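Local coordinates for clostripain-related protein (Bacteroides thetaiotaomicron, PDB 6N9J), which probably cleaves peptide bonds as a secreted cysteine protease of the C11 (clostripain) family, at residues Arg11-Tyr16 and Ala199-Asn204. Residues are numbered along the deposited sequence; the frame is centred on the assembly and turned at random.
Sequences RTVLVY and ALFAVN
Arg11 reaches from strand 9-18 to segment 199-204 and binds two backbone carbonyl oxygens there through one nitrogen: Arg11 NH1 donates to Leu200 O at 2.9 Å and to Ala202 O, also at 2.9 Å. Both acceptors lie near the guanidinium plane, at its edge, although NH1 sits above each carbonyl plane, 36-38° out of it. A weak bond from Arg11 NH2 to Ala202 O, 3.2 Å long, means that this oxygen is shared by both terminal nitrogens. With Arg11 CG anti to the backbone N (chi1 -172°) the chain starts out extended; a bend at chi3 turns NE, which is held by Ser104 OG. An alanine in place of Arg11 would probably leave the carbonyls of Leu200 and Ala202 without this donor and the segment less firmly tied to the strand.

Further along the strand, Val13 packs with both methyls. Val13 CG2 approaches Phe201 CE1 obliquely at 3.7 Å, and Val13 CG1 meets Leu200 CD1 at 3.9 Å, the two aliphatic side chains crossing at about a right angle. Leu200 CB rests over one face of the Phe201 ring, toward its rim.

Strand 9-18 runs parallel to strands 46-53 and 105-110 in the central sheet; Phe201 also touches Leu48 of strand 46-53, and Leu200 packs on Ile210 of helix 206-221. The contact thus pins the link between two helices against one side of the sheet, whereas Leu14 packs on helix 86-99.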
loop_
_atom_site.group_PDB
_atom_site.type_symbol
_atom_site.label_atom_id
_atom_site.label_comp_id
_atom_site.label_asym_id
_atom_site.label_seq_id
_atom_site.Cartn_x
_atom_site.Cartn_y
_atom_site.Cartn_z
ATOM N N ARG A 11 2.888 -1.392 -21.212
ATOM C CA ARG A 11 3.047 -1.034 -19.807
ATOM C C ARG A 11 4.343 -1.547 -19.182
ATOM O O ARG A 11 4.791 -2.652 -19.463
ATOM C CB ARG A 11 1.854 -1.543 -18.984
ATOM C CG ARG A 11 1.838 -1.045 -17.540
ATOM C CD ARG A 11 0.561 -1.449 -16.811
ATOM N NE ARG A 11 -0.631 -0.965 -17.494
ATOM C CZ ARG A 11 -1.820 -1.553 -17.427
ATOM N NH1 ARG A 11 -1.983 -2.654 -16.702
ATOM N NH2 ARG A 11 -2.841 -1.044 -18.092
ATOM N N THR A 12 4.930 -0.710 -18.330
ATOM C CA THR A 12 6.037 -1.082 -17.464
ATOM C C THR A 12 5.605 -1.014 -15.996
ATOM O O THR A 12 5.217 0.051 -15.506
ATOM C CB THR A 12 7.256 -0.155 -17.668
ATOM O OG1 THR A 12 7.790 -0.327 -18.989
ATOM C CG2 THR A 12 8.346 -0.469 -16.653
ATOM N N VAL A 13 5.668 -2.145 -15.300
ATOM C CA VAL A 13 5.422 -2.164 -13.861
ATOM C C VAL A 13 6.711 -2.472 -13.132
ATOM O O VAL A 13 7.372 -3.469 -13.427
ATOM C CB VAL A 13 4.349 -3.204 -13.449
ATOM C CG1 VAL A 13 4.143 -3.190 -11.917
ATOM C CG2 VAL A 13 3.037 -2.933 -14.164
ATOM N N LEU A 14 7.066 -1.600 -12.191
ATOM C CA LEU A 14 8.200 -1.820 -11.318
ATOM C C LEU A 14 7.761 -2.384 -9.961
ATOM O O LEU A 14 6.929 -1.783 -9.273
ATOM C CB LEU A 14 8.968 -0.509 -11.110
ATOM C CG LEU A 14 10.063 -0.530 -10.032
ATOM C CD1 LEU A 14 11.195 -1.492 -10.441
ATOM C CD2 LEU A 14 10.612 0.868 -9.795
ATOM N N VAL A 15 8.304 -3.537 -9.575
ATOM C CA VAL A 15 8.123 -4.013 -8.204
ATOM C C VAL A 15 9.326 -3.604 -7.360
ATOM O O VAL A 15 10.458 -4.053 -7.611
ATOM C CB VAL A 15 7.952 -5.530 -8.127
ATOM C CG1 VAL A 15 7.689 -5.951 -6.665
ATOM C CG2 VAL A 15 6.835 -5.969 -9.025
ATOM N N TYR A 16 9.085 -2.745 -6.375
ATOM C CA TYR A 16 10.169 -2.136 -5.607
ATOM C C TYR A 16 10.262 -2.766 -4.221
ATOM O O TYR A 16 9.428 -2.499 -3.344
ATOM C CB TYR A 16 9.957 -0.626 -5.484
ATOM C CG TYR A 16 11.151 0.139 -4.961
ATOM C CD1 TYR A 16 11.517 0.081 -3.609
ATOM C CD2 TYR A 16 11.905 0.930 -5.808
ATOM C CE1 TYR A 16 12.626 0.780 -3.134
ATOM C CE2 TYR A 16 13.006 1.632 -5.349
ATOM C CZ TYR A 16 13.360 1.566 -4.008
ATOM O OH TYR A 16 14.456 2.280 -3.570
ATOM N N ALA A 199 -2.489 -9.490 -13.452
ATOM C CA ALA A 199 -3.442 -8.404 -13.200
ATOM C C ALA A 199 -2.752 -7.035 -13.255
ATOM O O ALA A 199 -3.378 -6.036 -13.601
ATOM C CB ALA A 199 -4.147 -8.604 -11.848
ATOM N N LEU A 200 -1.460 -6.994 -12.932
ATOM C CA LEU A 200 -0.678 -5.756 -13.045
ATOM C C LEU A 200 -0.650 -5.229 -14.493
ATOM O O LEU A 200 -0.426 -4.033 -14.725
ATOM C CB LEU A 200 0.766 -5.971 -12.573
ATOM C CG LEU A 200 1.175 -6.447 -11.178
ATOM C CD1 LEU A 200 2.692 -6.719 -11.180
ATOM C CD2 LEU A 200 0.822 -5.418 -10.122
ATOM N N PHE A 201 -0.863 -6.131 -15.454
ATOM C CA PHE A 201 -0.777 -5.785 -16.870
ATOM C C PHE A 201 -2.126 -5.900 -17.560
ATOM O O PHE A 201 -2.203 -5.863 -18.788
ATOM C CB PHE A 201 0.250 -6.678 -17.594
ATOM C CG PHE A 201 1.640 -6.581 -17.027
ATOM C CD1 PHE A 201 2.450 -5.499 -17.323
ATOM C CD2 PHE A 201 2.137 -7.573 -16.191
ATOM C CE1 PHE A 201 3.736 -5.411 -16.800
ATOM C CE2 PHE A 201 3.418 -7.485 -15.651
ATOM C CZ PHE A 201 4.217 -6.403 -15.957
ATOM N N ALA A 202 -3.184 -6.050 -16.764
ATOM C CA ALA A 202 -4.536 -6.087 -17.299
ATOM C C ALA A 202 -4.793 -4.814 -18.068
ATOM O O ALA A 202 -4.478 -3.725 -17.604
ATOM C CB ALA A 202 -5.562 -6.258 -16.191
ATOM N N VAL A 203 -5.340 -4.961 -19.263
ATOM C CA VAL A 203 -5.658 -3.817 -20.097
ATOM C C VAL A 203 -6.851 -3.041 -19.524
ATOM O O VAL A 203 -6.892 -1.813 -19.596
ATOM C CB VAL A 203 -5.938 -4.268 -21.530
ATOM C CG1 VAL A 203 -7.213 -3.622 -22.082
ATOM C CG2 VAL A 203 -4.730 -3.981 -22.418
ATOM N N ASN A 204 -7.805 -3.755 -18.930
ATOM C CA ASN A 204 -8.984 -3.118 -18.345
ATOM C C ASN A 204 -8.975 -3.161 -16.827
ATOM O O ASN A 204 -8.843 -4.240 -16.242
ATOM C CB ASN A 204 -10.255 -3.788 -18.860
ATOM C CG ASN A 204 -10.365 -3.733 -20.362
ATOM O OD1 ASN A 204 -10.306 -4.759 -21.039
ATOM N ND2 ASN A 204 -10.529 -2.533 -20.893
#